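PDB 4RUW: Endonuclease/exonuclease/phosphatase from Beutenbergia cavernae DSM 12333, which is of unknown function but joins a DNase I-like endonuclease/exonuclease/phosphatase domain to an immunoglobulin-like domain and carries a bound zinc ion. Local coordinates for residues 200-203 and 208-211; 215-220 and 256-261; 241-244 and 250-253; 262-267 and 350-355; 420-425 and 431-436. All blocks are in the same frame, centred on the assembly; numbering follows the deposited sequence. Where two conformers were deposited one is given.

Contacts 1, 2 and 3 lie in the DNase I-like domain. Contact 5 lies in the Ig-like domain, and contact 4 joins the two. Contacts 1 and 2 share helix 207-222, and S202 of contact 1 meets Q216 of contact 2. Contacts 2 and 3 share helix 251-260. E211 of contact 1 also reaches Q250 of contact 3. All five are partly buried. Contact 1 is van der Waals packing near the surface. Contact 2 pairs a leucine-isoleucine layer with an outer arginine-tryptophan stack. Contact 3 is polar, around a helix start. Contact 4 rests on one buried amide, and contact 5 on backbone bonds at a sheet edge.

Contact 1: residues 200-203 and 208-211; sequences HLST and VLVE
L209 packs against S202 and T203 in a small van der Waals contact. It lies where the chain leaves strand 192-200, turns, and enters helix 207-222. L209 sits in the first turn of that helix and points back at the loop. Its CB comes within 3.3 Å of T203 O, and CD1 lies 3.8 Å from the same oxygen. On the other branch, L209 CD2 lies 4.0 Å from S202 CB. L209 CG stands opposite the carbonyl carbon (chi1 -80°), which sets both methyls over the loop. T203 OG1 stays 4.2 Å from L209 CD1, a loose approach on the exposed side.

The polar end of S202 is used elsewhere. Its OG is hydrogen-bonded to Q216 of the same helix and to N168, while S202 O is bonded to Q213. S206 OG bonds the backbone N of L209. The bonds to Q213 and Q216 tie the loop to helix 207-222, the connection between parallel neighbouring strands 192-200 and 230-233.

No polar pair forms across the two segments. Dispersion forces therefore probably supply most of the direct attraction, while the polar bonds of S202 OG run to Q216 and N168.

Contact 2: residues 215-220 and 256-261; sequences EQLRIV and SWIAED
The helical segments 215-220 and 256-260 run parallel where R218 faces W257 and L217 faces I258, their axes 10.8 Å apart at an angle of 5°. The gap is filled by long side chains. The R218 guanidinium lies flat on one face of the W257 indole, with planes 10° apart. R218 CZ sits 3.6 Å from the centroid of the six-membered ring, over the face, which makes this a cation-pi stack. R218 NH2 comes down to 3.3 Å from W257 CE2. The aliphatic part follows: R218 CD rests on the same ring, 4.0 Å from its centroid, as a CH-pi contact. A bend in the arginine chain (chi2 -74°) brings it round to the indole. R218 is modelled in two conformers, so the stack is certain for one of them only.

Helix 207-222 is the crossover of a beta-alpha-beta unit between parallel strands 192-200 and 230-233. Helix 251-260 comes after the second strand and lies beside helix 207-222.

Deeper in, L217 CD2 meets I258 CG1 at 4.1 Å, the two side chains crossing at about a right angle. The same methyl lies 4.2 Å from W257 CE3, approaching the indole obliquely. L221, one turn further along the first helix, also touches both W257 and I258.

Contact 3: residues 241-244 and 250-253; sequences TDVP and QNNL
D242 OD1 takes a hydrogen bond from the backbone N of N252 at 3.0 Å and another from a water at 2.8 Å. The amide comes from above the carboxylate plane, 38° out of it. The water in turn accepts from the backbone N of L253, so it carries the carboxylate's reach one residue further into the helix.

N252 answers the first bond. Its OD1 accepts the backbone N of D242 at 2.9 Å, so D242 and N252 exchange side-chain-to-backbone bonds in both directions. The carboxylate and the amide stand nearly upright to each other, with planes 79° apart. The N252 ND2 end is used across the domain boundary, on L347 O. N251 adds a straight bond from ND2 to T241 O, 3.0 Å long. The oxygen lies in the amide plane of N251, but the donor stands above the carbonyl plane of T241. V243 CG2 packs against the same ND2 at 3.7 Å. T241 OG1 turns instead to Q371.

Q250 holds the N-cap position of helix 251-260. An acidic side chain from the preceding loop thus serves amides of the helix's first turn, where the helix dipole would probably favour a negative charge. Such a pairing is characteristic of a helix start.

Contact 4: residues 262-267 and 350-355; sequences HLADTW and WAQLTA
The flat group here is the Q352 side-chain amide, which meets L263 and A264. L263 O lies almost in the amide plane and takes a hydrogen bond from Q352 NE2 at 3.0 Å. The bond is straight at the hydrogen, with an angle of 168°. Seen from the carbonyl the approach differs: NE2 stands well above the plane of the L263 C=O, 64° out of it. At the other end of the amide, Q352 OE1 lies 3.8 Å from the methyl of A264.

Q352 gets there with an extended chain. CG is opposite the carbonyl carbon (chi1 -66°), and the atoms beyond stretch straight off strand 349-356 toward the chain that enters strand 264-265. That short strand is an outer member of a sheet of the DNase I-like domain, while 349-356 belongs to the Ig-like domain. The contact is therefore part of the seam between the domains.

NE2 also bonds A259 O, near the C-terminal end of helix 251-260. Beside it the W350 indole packs on the A259 methyl.

Q352 is buried, and its amide nitrogen has two backbone oxygens as acceptors. One amide nitrogen thus bonds carbonyls of the helix end and of the loop after it, tying both to strand 349-356, and does so with a neutral group.

Contact 5: residues 420-425 and 431-436; sequences EACLVG and LASRTE
A421 and R434 form a hydrogen-bonded pair in a beta hairpin of the Ig-like domain, with a classic bulge at one end. Strands 420-424 and 432-436 run antiparallel, their axes 4.7 Å apart, and 430-437 is an outer strand of its four-stranded sheet. A421 and R434 bond through both backbone groups, A421 N to R434 O at 2.8 Å and R434 N to A421 O. L423 and A432 form the next hydrogen-bonded pair, with L423 N on A432 O.

The bulge is at L423. Its carbonyl faces two residues, L431 and A432. L431 N bonds L423 O at 2.8 Å, while the bond from A432 N is weak. The L431 side chain lies back over the hairpin end, with CD1 4.0 Å from L423 CD2 and 3.8 Å from G425 CA.

A421, L423, A432 and R434 share one face. There A421 and R434 touch V340 of strand 334-342, and the R434 guanidinium bonds L341 O and G343 O.

E420, C422, S433 and T435 share the other face. E420 CG is opposite its backbone N (chi1 180°), and the extended chain stands up from this face. OE1 forms a salt bridge with R384. A water bonds OE1 weakly and also reaches T435 OG1, though T435 has two conformers and this link is doubtful. The other oxygen, E420 OE2, accepts a short hydrogen bond from S433 OG at 2.6 Å, on its anti side and 22° out of the carboxylate plane.

Contact 1: residues 200-203 and 208-211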
# COMPACT_ATOMS: atom_id res chain seq x y z
N HIS A 200 -1.56 6.71 -7.01
CA HIS A 200 -2.84 6.17 -7.47
C HIS A 200 -2.53 5.67 -8.88
O HIS A 200 -2.13 6.45 -9.75
CB HIS A 200 -3.89 7.29 -7.46
CG HIS A 200 -5.27 6.87 -7.86
ND1 HIS A 200 -6.32 7.76 -7.87
CD2 HIS A 200 -5.77 5.68 -8.27
CE1 HIS A 200 -7.41 7.14 -8.27
NE2 HIS A 200 -7.11 5.88 -8.53
N LEU A 201 -2.62 4.36 -9.10
CA LEU A 201 -2.25 3.78 -10.39
C LEU A 201 -3.47 3.61 -11.30
O LEU A 201 -4.61 3.71 -10.83
CB LEU A 201 -1.57 2.42 -10.19
CG LEU A 201 -0.36 2.41 -9.26
CD1 LEU A 201 0.26 1.04 -9.26
CD2 LEU A 201 0.66 3.49 -9.61
N SER A 202 -3.23 3.31 -12.57
CA SER A 202 -4.33 3.03 -13.48
C SER A 202 -5.18 1.87 -13.00
O SER A 202 -4.72 1.00 -12.27
CB SER A 202 -3.81 2.68 -14.87
OG SER A 202 -3.20 3.79 -15.49
N THR A 203 -6.43 1.85 -13.43
CA THR A 203 -7.32 0.71 -13.21
C THR A 203 -6.93 -0.43 -14.14
O THR A 203 -6.40 -0.19 -15.22
CB THR A 203 -8.77 1.08 -13.50
OG1 THR A 203 -8.91 1.42 -14.88
CG2 THR A 203 -9.20 2.25 -12.63
N VAL A 208 -3.73 -3.75 -21.91
CA VAL A 208 -2.82 -2.61 -22.03
C VAL A 208 -2.77 -1.78 -20.74
O VAL A 208 -1.71 -1.28 -20.36
CB VAL A 208 -3.09 -1.71 -23.26
CG1 VAL A 208 -2.77 -2.45 -24.55
CG2 VAL A 208 -4.53 -1.21 -23.27
N LEU A 209 -3.90 -1.65 -20.04
CA LEU A 209 -3.90 -0.93 -18.77
C LEU A 209 -3.09 -1.67 -17.70
O LEU A 209 -2.39 -1.03 -16.90
CB LEU A 209 -5.33 -0.66 -18.29
CG LEU A 209 -5.98 0.54 -18.99
CD1 LEU A 209 -7.48 0.55 -18.77
CD2 LEU A 209 -5.34 1.85 -18.52
N VAL A 210 -3.15 -2.99 -17.67
CA VAL A 210 -2.32 -3.75 -16.73
C VAL A 210 -0.82 -3.58 -17.07
O VAL A 210 0.02 -3.46 -16.17
CB VAL A 210 -2.73 -5.24 -16.67
CG1 VAL A 210 -1.70 -6.06 -15.90
CG2 VAL A 210 -4.11 -5.37 -16.04
N GLU A 211 -0.49 -3.56 -18.35
CA GLU A 211 0.89 -3.27 -18.73
C GLU A 211 1.32 -1.88 -18.26
O GLU A 211 2.45 -1.69 -17.82
CB GLU A 211 1.10 -3.43 -20.24
CG GLU A 211 0.91 -4.87 -20.74
CD GLU A 211 1.80 -5.89 -20.02
OE1 GLU A 211 2.92 -5.55 -19.61
OE2 GLU A 211 1.37 -7.06 -19.88

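Contact 2: residues 215-220 and 256-261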
# COMPACT_ATOMS: atom_id res chain seq x y z
N GLU A 215 4.36 -0.71 -15.55
CA GLU A 215 5.37 0.32 -15.80
C GLU A 215 5.30 1.45 -14.78
O GLU A 215 6.34 1.97 -14.34
CB GLU A 215 5.24 0.87 -17.21
CG GLU A 215 5.54 -0.18 -18.28
CD GLU A 215 5.98 0.43 -19.58
OE1 GLU A 215 5.31 1.36 -20.07
OE2 GLU A 215 7.02 -0.01 -20.12
N GLN A 216 4.09 1.82 -14.37
CA GLN A 216 3.91 2.83 -13.33
C GLN A 216 4.52 2.35 -12.03
O GLN A 216 5.25 3.09 -11.36
CB GLN A 216 2.43 3.11 -13.14
CG GLN A 216 1.78 3.73 -14.36
CD GLN A 216 0.26 3.78 -14.28
OE1 GLN A 216 -0.37 3.24 -13.37
NE2 GLN A 216 -0.34 4.45 -15.26
N LEU A 217 4.22 1.11 -11.65
CA LEU A 217 4.73 0.58 -10.40
C LEU A 217 6.26 0.51 -10.37
O LEU A 217 6.87 0.77 -9.34
CB LEU A 217 4.10 -0.77 -10.09
CG LEU A 217 4.49 -1.40 -8.75
CD1 LEU A 217 4.07 -0.54 -7.56
CD2 LEU A 217 3.91 -2.79 -8.65
N ARG A 218 6.87 0.12 -11.49
CA ARG A 218 8.33 0.11 -11.59
C ARG A 218 8.89 1.46 -11.20
O ARG A 218 9.84 1.55 -10.43
CB ARG A 218 8.78 -0.19 -13.02
CG ARG A 218 8.60 -1.62 -13.42
CD ARG A 218 9.64 -2.55 -12.79
NE ARG A 218 9.91 -3.67 -13.69
CZ ARG A 218 10.41 -4.84 -13.29
NH1 ARG A 218 10.60 -5.83 -14.16
NH2 ARG A 218 10.71 -5.04 -12.01
N ILE A 219 8.32 2.51 -11.77
CA ILE A 219 8.82 3.86 -11.52
C ILE A 219 8.60 4.24 -10.05
O ILE A 219 9.50 4.76 -9.39
CB ILE A 219 8.14 4.87 -12.45
CG1 ILE A 219 8.61 4.63 -13.88
CG2 ILE A 219 8.48 6.30 -12.03
CD1 ILE A 219 7.73 5.24 -14.92
N VAL A 220 7.43 3.93 -9.52
CA VAL A 220 7.15 4.21 -8.11
C VAL A 220 8.18 3.52 -7.21
O VAL A 220 8.79 4.15 -6.34
CB VAL A 220 5.74 3.77 -7.74
CG1 VAL A 220 5.54 3.79 -6.24
CG2 VAL A 220 4.72 4.65 -8.44
N SER A 256 5.36 -9.31 -6.03
CA SER A 256 6.71 -9.81 -5.82
C SER A 256 7.72 -8.68 -5.93
O SER A 256 8.68 -8.64 -5.18
CB SER A 256 7.04 -10.97 -6.78
OG SER A 256 7.34 -10.53 -8.10
N TRP A 257 7.50 -7.74 -6.85
CA TRP A 257 8.41 -6.60 -7.00
C TRP A 257 8.40 -5.73 -5.75
O TRP A 257 9.44 -5.25 -5.30
CB TRP A 257 8.01 -5.72 -8.17
CG TRP A 257 8.08 -6.35 -9.52
CD1 TRP A 257 8.69 -7.52 -9.86
CD2 TRP A 257 7.52 -5.82 -10.72
NE1 TRP A 257 8.54 -7.74 -11.22
CE2 TRP A 257 7.82 -6.71 -11.76
CE3 TRP A 257 6.79 -4.66 -11.01
CZ2 TRP A 257 7.42 -6.49 -13.07
CZ3 TRP A 257 6.39 -4.44 -12.32
CH2 TRP A 257 6.70 -5.35 -13.33
N ILE A 258 7.22 -5.51 -5.19
CA ILE A 258 7.10 -4.67 -4.01
C ILE A 258 7.83 -5.33 -2.83
O ILE A 258 8.59 -4.68 -2.10
CB ILE A 258 5.62 -4.40 -3.64
CG1 ILE A 258 4.90 -3.68 -4.79
CG2 ILE A 258 5.53 -3.59 -2.38
CD1 ILE A 258 3.38 -3.62 -4.63
N ALA A 259 7.61 -6.63 -2.66
CA ALA A 259 8.26 -7.36 -1.58
C ALA A 259 9.78 -7.36 -1.75
O ALA A 259 10.51 -7.20 -0.77
CB ALA A 259 7.71 -8.77 -1.50
N GLU A 260 10.32 -7.57 -3.06
CA GLU A 260 11.76 -7.56 -3.36
C GLU A 260 12.40 -6.25 -2.96
O GLU A 260 13.59 -6.20 -2.63
CB GLU A 260 12.01 -7.71 -4.87
CG GLU A 260 11.65 -9.02 -5.52
CD GLU A 260 11.90 -8.98 -7.03
OE1 GLU A 260 12.16 -7.89 -7.57
OE2 GLU A 260 11.85 -10.05 -7.67
N ASP A 261 11.57 -5.16 -2.97
CA ASP A 261 12.07 -3.84 -2.63
C ASP A 261 11.97 -3.50 -1.15
O ASP A 261 12.10 -2.33 -0.76
CB ASP A 261 11.39 -2.79 -3.49
CG ASP A 261 12.09 -2.61 -4.82
OD1 ASP A 261 13.01 -3.40 -5.12
OD2 ASP A 261 11.72 -1.69 -5.57

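Contact 3: residues 241-244 and 250-253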
# COMPACT_ATOMS: atom_id res chain seq x y z
N THR A 241 -3.28 -10.81 -5.58
CA THR A 241 -3.16 -12.01 -6.41
C THR A 241 -3.90 -11.82 -7.73
O THR A 241 -4.80 -10.98 -7.84
CB THR A 241 -3.71 -13.27 -5.71
OG1 THR A 241 -5.08 -13.06 -5.34
CG2 THR A 241 -2.88 -13.64 -4.50
N ASP A 242 -3.51 -12.59 -8.73
CA ASP A 242 -4.10 -12.47 -10.06
C ASP A 242 -5.62 -12.60 -10.01
O ASP A 242 -6.15 -13.50 -9.36
CB ASP A 242 -3.54 -13.55 -10.99
CG ASP A 242 -2.06 -13.40 -11.26
OD1 ASP A 242 -1.48 -12.31 -11.01
OD2 ASP A 242 -1.46 -14.38 -11.76
N VAL A 243 -6.31 -11.71 -10.71
CA VAL A 243 -7.76 -11.78 -10.78
C VAL A 243 -8.13 -12.96 -11.68
O VAL A 243 -7.76 -12.98 -12.84
CB VAL A 243 -8.34 -10.47 -11.36
CG1 VAL A 243 -9.85 -10.57 -11.53
CG2 VAL A 243 -7.99 -9.29 -10.46
N PRO A 244 -8.86 -13.95 -11.14
CA PRO A 244 -9.08 -15.18 -11.92
C PRO A 244 -9.92 -14.98 -13.17
O PRO A 244 -9.82 -15.78 -14.10
CB PRO A 244 -9.79 -16.11 -10.93
CG PRO A 244 -10.34 -15.21 -9.87
CD PRO A 244 -9.38 -14.06 -9.77
N GLN A 250 -1.69 -9.41 -13.67
CA GLN A 250 -0.31 -9.67 -13.26
C GLN A 250 -0.03 -9.15 -11.85
O GLN A 250 1.03 -8.60 -11.57
CB GLN A 250 0.66 -9.12 -14.30
CG GLN A 250 0.53 -9.86 -15.62
CD GLN A 250 1.40 -9.31 -16.70
OE1 GLN A 250 2.61 -9.50 -16.69
NE2 GLN A 250 0.80 -8.61 -17.66
N ASN A 251 -0.99 -9.38 -10.97
CA ASN A 251 -0.87 -8.96 -9.59
C ASN A 251 0.19 -9.70 -8.80
O ASN A 251 0.93 -9.09 -8.03
CB ASN A 251 -2.23 -9.06 -8.90
CG ASN A 251 -3.25 -8.13 -9.52
OD1 ASN A 251 -2.90 -7.10 -10.10
ND2 ASN A 251 -4.52 -8.48 -9.39
N ASN A 252 0.27 -11.02 -8.94
CA ASN A 252 1.33 -11.75 -8.23
C ASN A 252 2.71 -11.22 -8.58
O ASN A 252 3.56 -11.03 -7.71
CB ASN A 252 1.26 -13.25 -8.48
CG ASN A 252 0.16 -13.93 -7.69
OD1 ASN A 252 -1.01 -13.84 -8.05
ND2 ASN A 252 0.53 -14.58 -6.59
N LEU A 253 2.93 -10.96 -9.87
CA LEU A 253 4.20 -10.41 -10.32
C LEU A 253 4.47 -9.05 -9.66
O LEU A 253 5.53 -8.83 -9.08
CB LEU A 253 4.18 -10.29 -11.84
CG LEU A 253 5.44 -9.72 -12.49
CD1 LEU A 253 6.65 -10.61 -12.23
CD2 LEU A 253 5.22 -9.51 -13.98
O HOH W 1 1.19 -12.11 -11.84

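Contact 4: residues 262-267 and 350-355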
# COMPACT_ATOMS: atom_id res chain seq x y z
N HIS A 262 11.74 -4.52 -0.33
CA HIS A 262 11.79 -4.42 1.13
C HIS A 262 10.60 -3.69 1.71
O HIS A 262 10.69 -3.14 2.80
CB HIS A 262 13.09 -3.76 1.62
CG HIS A 262 14.32 -4.27 0.94
ND1 HIS A 262 14.83 -5.53 1.17
CD2 HIS A 262 15.12 -3.70 0.01
CE1 HIS A 262 15.91 -5.70 0.43
NE2 HIS A 262 16.11 -4.61 -0.29
N LEU A 263 9.49 -3.68 0.98
CA LEU A 263 8.29 -3.03 1.48
C LEU A 263 7.33 -4.08 2.02
O LEU A 263 7.13 -5.11 1.39
CB LEU A 263 7.61 -2.22 0.37
CG LEU A 263 8.36 -0.95 -0.02
CD1 LEU A 263 7.82 -0.36 -1.30
CD2 LEU A 263 8.23 0.08 1.10
N ALA A 264 6.73 -3.81 3.18
CA ALA A 264 5.78 -4.71 3.81
C ALA A 264 4.37 -4.14 3.67
O ALA A 264 4.16 -2.94 3.90
CB ALA A 264 6.12 -4.89 5.28
N ASP A 265 3.43 -4.99 3.28
CA ASP A 265 2.02 -4.64 3.18
C ASP A 265 1.51 -4.61 4.62
O ASP A 265 1.32 -5.65 5.24
CB ASP A 265 1.34 -5.74 2.36
CG ASP A 265 -0.16 -5.54 2.19
OD1 ASP A 265 -0.80 -4.75 2.92
OD2 ASP A 265 -0.71 -6.24 1.31
N THR A 266 1.33 -3.40 5.16
CA THR A 266 1.13 -3.29 6.59
C THR A 266 -0.16 -3.95 7.07
O THR A 266 -0.16 -4.64 8.09
CB THR A 266 1.24 -1.84 7.11
OG1 THR A 266 0.22 -1.03 6.53
CG2 THR A 266 2.63 -1.26 6.78
N TRP A 267 -1.25 -3.79 6.31
CA TRP A 267 -2.51 -4.42 6.67
C TRP A 267 -2.33 -5.92 6.89
O TRP A 267 -2.79 -6.49 7.88
CB TRP A 267 -3.55 -4.19 5.58
CG TRP A 267 -4.87 -4.82 5.94
CD1 TRP A 267 -5.28 -6.11 5.69
CD2 TRP A 267 -5.95 -4.20 6.66
NE1 TRP A 267 -6.54 -6.31 6.19
CE2 TRP A 267 -6.97 -5.16 6.79
CE3 TRP A 267 -6.14 -2.92 7.18
CZ2 TRP A 267 -8.17 -4.88 7.45
CZ3 TRP A 267 -7.34 -2.64 7.81
CH2 TRP A 267 -8.34 -3.61 7.94
N TRP A 350 6.58 -14.95 -0.26
CA TRP A 350 7.91 -14.48 0.09
C TRP A 350 8.16 -14.60 1.58
O TRP A 350 7.24 -14.82 2.39
CB TRP A 350 8.08 -13.00 -0.30
CG TRP A 350 7.00 -12.11 0.25
CD1 TRP A 350 6.90 -11.62 1.52
CD2 TRP A 350 5.84 -11.64 -0.46
NE1 TRP A 350 5.76 -10.86 1.64
CE2 TRP A 350 5.09 -10.86 0.45
CE3 TRP A 350 5.38 -11.79 -1.77
CZ2 TRP A 350 3.90 -10.23 0.08
CZ3 TRP A 350 4.19 -11.17 -2.13
CH2 TRP A 350 3.46 -10.40 -1.21
N ALA A 351 9.44 -14.45 1.93
CA ALA A 351 9.88 -14.28 3.30
C ALA A 351 10.71 -13.01 3.37
O ALA A 351 11.60 -12.80 2.54
CB ALA A 351 10.71 -15.47 3.73
N GLN A 352 10.42 -12.17 4.35
CA GLN A 352 11.19 -10.95 4.60
C GLN A 352 11.82 -11.03 5.98
O GLN A 352 11.11 -11.18 6.98
CB GLN A 352 10.30 -9.71 4.51
CG GLN A 352 9.75 -9.43 3.12
CD GLN A 352 8.88 -8.19 3.08
OE1 GLN A 352 8.13 -7.91 4.03
NE2 GLN A 352 8.96 -7.43 1.99
N LEU A 353 13.15 -10.96 6.02
CA LEU A 353 13.90 -11.00 7.26
C LEU A 353 14.41 -9.60 7.56
O LEU A 353 14.95 -8.93 6.68
CB LEU A 353 15.07 -11.97 7.11
CG LEU A 353 16.04 -12.06 8.29
CD1 LEU A 353 15.38 -12.73 9.48
CD2 LEU A 353 17.31 -12.80 7.88
N THR A 354 14.24 -9.16 8.80
CA THR A 354 14.81 -7.89 9.24
C THR A 354 15.59 -8.11 10.52
O THR A 354 15.11 -8.76 11.45
CB THR A 354 13.71 -6.84 9.51
OG1 THR A 354 12.84 -6.74 8.38
CG2 THR A 354 14.32 -5.47 9.79
N ALA A 355 16.82 -7.60 10.55
CA ALA A 355 17.64 -7.64 11.76
C ALA A 355 17.85 -6.20 12.23
O ALA A 355 18.13 -5.32 11.42
CB ALA A 355 19.00 -8.30 11.49

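Contact 5: residues 420-425 and 431-436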
# COMPACT_ATOMS: atom_id res chain seq x y z
N GLU A 420 16.21 -19.45 3.57
CA GLU A 420 15.55 -20.28 2.58
C GLU A 420 14.06 -19.99 2.58
O GLU A 420 13.46 -19.82 3.65
CB GLU A 420 15.80 -21.77 2.88
CG GLU A 420 15.16 -22.74 1.89
CD GLU A 420 15.53 -24.20 2.14
OE1 GLU A 420 16.14 -24.49 3.19
OE2 GLU A 420 15.21 -25.04 1.29
N ALA A 421 13.46 -19.90 1.40
CA ALA A 421 12.01 -19.83 1.28
C ALA A 421 11.55 -20.93 0.34
O ALA A 421 12.07 -21.07 -0.77
CB ALA A 421 11.57 -18.47 0.75
N CYS A 422 10.57 -21.70 0.79
CA CYS A 422 10.06 -22.83 0.03
C CYS A 422 8.56 -22.76 -0.18
O CYS A 422 7.83 -22.17 0.62
CB CYS A 422 10.35 -24.14 0.76
SG CYS A 422 12.08 -24.53 0.95
N LEU A 423 8.10 -23.37 -1.26
CA LEU A 423 6.70 -23.68 -1.42
C LEU A 423 6.57 -25.17 -1.11
O LEU A 423 7.25 -26.00 -1.72
CB LEU A 423 6.23 -23.39 -2.84
CG LEU A 423 4.74 -23.64 -3.07
CD1 LEU A 423 3.87 -22.70 -2.22
CD2 LEU A 423 4.38 -23.53 -4.54
N VAL A 424 5.75 -25.49 -0.12
CA VAL A 424 5.59 -26.85 0.35
C VAL A 424 4.22 -27.35 -0.07
O VAL A 424 3.21 -26.67 0.12
CB VAL A 424 5.71 -26.93 1.88
CG1 VAL A 424 5.70 -28.39 2.33
CG2 VAL A 424 6.98 -26.24 2.35
N GLY A 425 4.19 -28.54 -0.67
CA GLY A 425 2.93 -29.12 -1.11
C GLY A 425 2.10 -29.61 0.05
O GLY A 425 2.59 -29.70 1.18
N LEU A 431 7.98 -28.24 -3.29
CA LEU A 431 7.68 -27.94 -4.69
C LEU A 431 8.73 -26.99 -5.26
O LEU A 431 9.04 -27.05 -6.45
CB LEU A 431 6.29 -27.32 -4.82
CG LEU A 431 5.14 -28.23 -4.39
CD1 LEU A 431 3.82 -27.48 -4.40
CD2 LEU A 431 5.06 -29.46 -5.29
N ALA A 432 9.26 -26.12 -4.42
CA ALA A 432 10.27 -25.16 -4.84
C ALA A 432 11.06 -24.69 -3.63
O ALA A 432 10.51 -24.63 -2.53
CB ALA A 432 9.62 -23.97 -5.53
N SER A 433 12.32 -24.35 -3.84
CA SER A 433 13.17 -23.84 -2.78
C SER A 433 14.13 -22.81 -3.35
O SER A 433 14.66 -22.97 -4.45
CB SER A 433 13.96 -24.98 -2.14
OG SER A 433 14.89 -24.49 -1.19
N ARG A 434 14.35 -21.75 -2.58
CA ARG A 434 15.29 -20.69 -2.94
C ARG A 434 16.05 -20.31 -1.68
O ARG A 434 15.43 -20.12 -0.63
CB ARG A 434 14.49 -19.50 -3.49
CG ARG A 434 15.28 -18.31 -3.89
CD ARG A 434 14.40 -17.27 -4.57
NE ARG A 434 14.04 -17.67 -5.93
CZ ARG A 434 12.87 -18.18 -6.30
NH1 ARG A 434 11.89 -18.37 -5.41
NH2 ARG A 434 12.66 -18.50 -7.57
N THR A 435 17.37 -20.20 -1.78
CA THR A 435 18.19 -19.87 -0.63
C THR A 435 19.17 -18.76 -0.99
O THR A 435 19.73 -18.74 -2.10
CB THR A 435 18.98 -21.11 -0.13
OG1 THR A 435 18.08 -22.19 0.08
CG2 THR A 435 19.72 -20.79 1.17
N GLU A 436 19.38 -17.83 -0.05
CA GLU A 436 20.33 -16.74 -0.24
C GLU A 436 21.12 -16.55 1.05
O GLU A 436 20.54 -16.48 2.14
CB GLU A 436 19.60 -15.44 -0.59
CG GLU A 436 18.80 -15.50 -1.90
CD GLU A 436 17.96 -14.27 -2.15
OE1 GLU A 436 18.32 -13.18 -1.65
OE2 GLU A 436 16.92 -14.40 -2.85
O HOH W 2 18.89 -24.02 2.48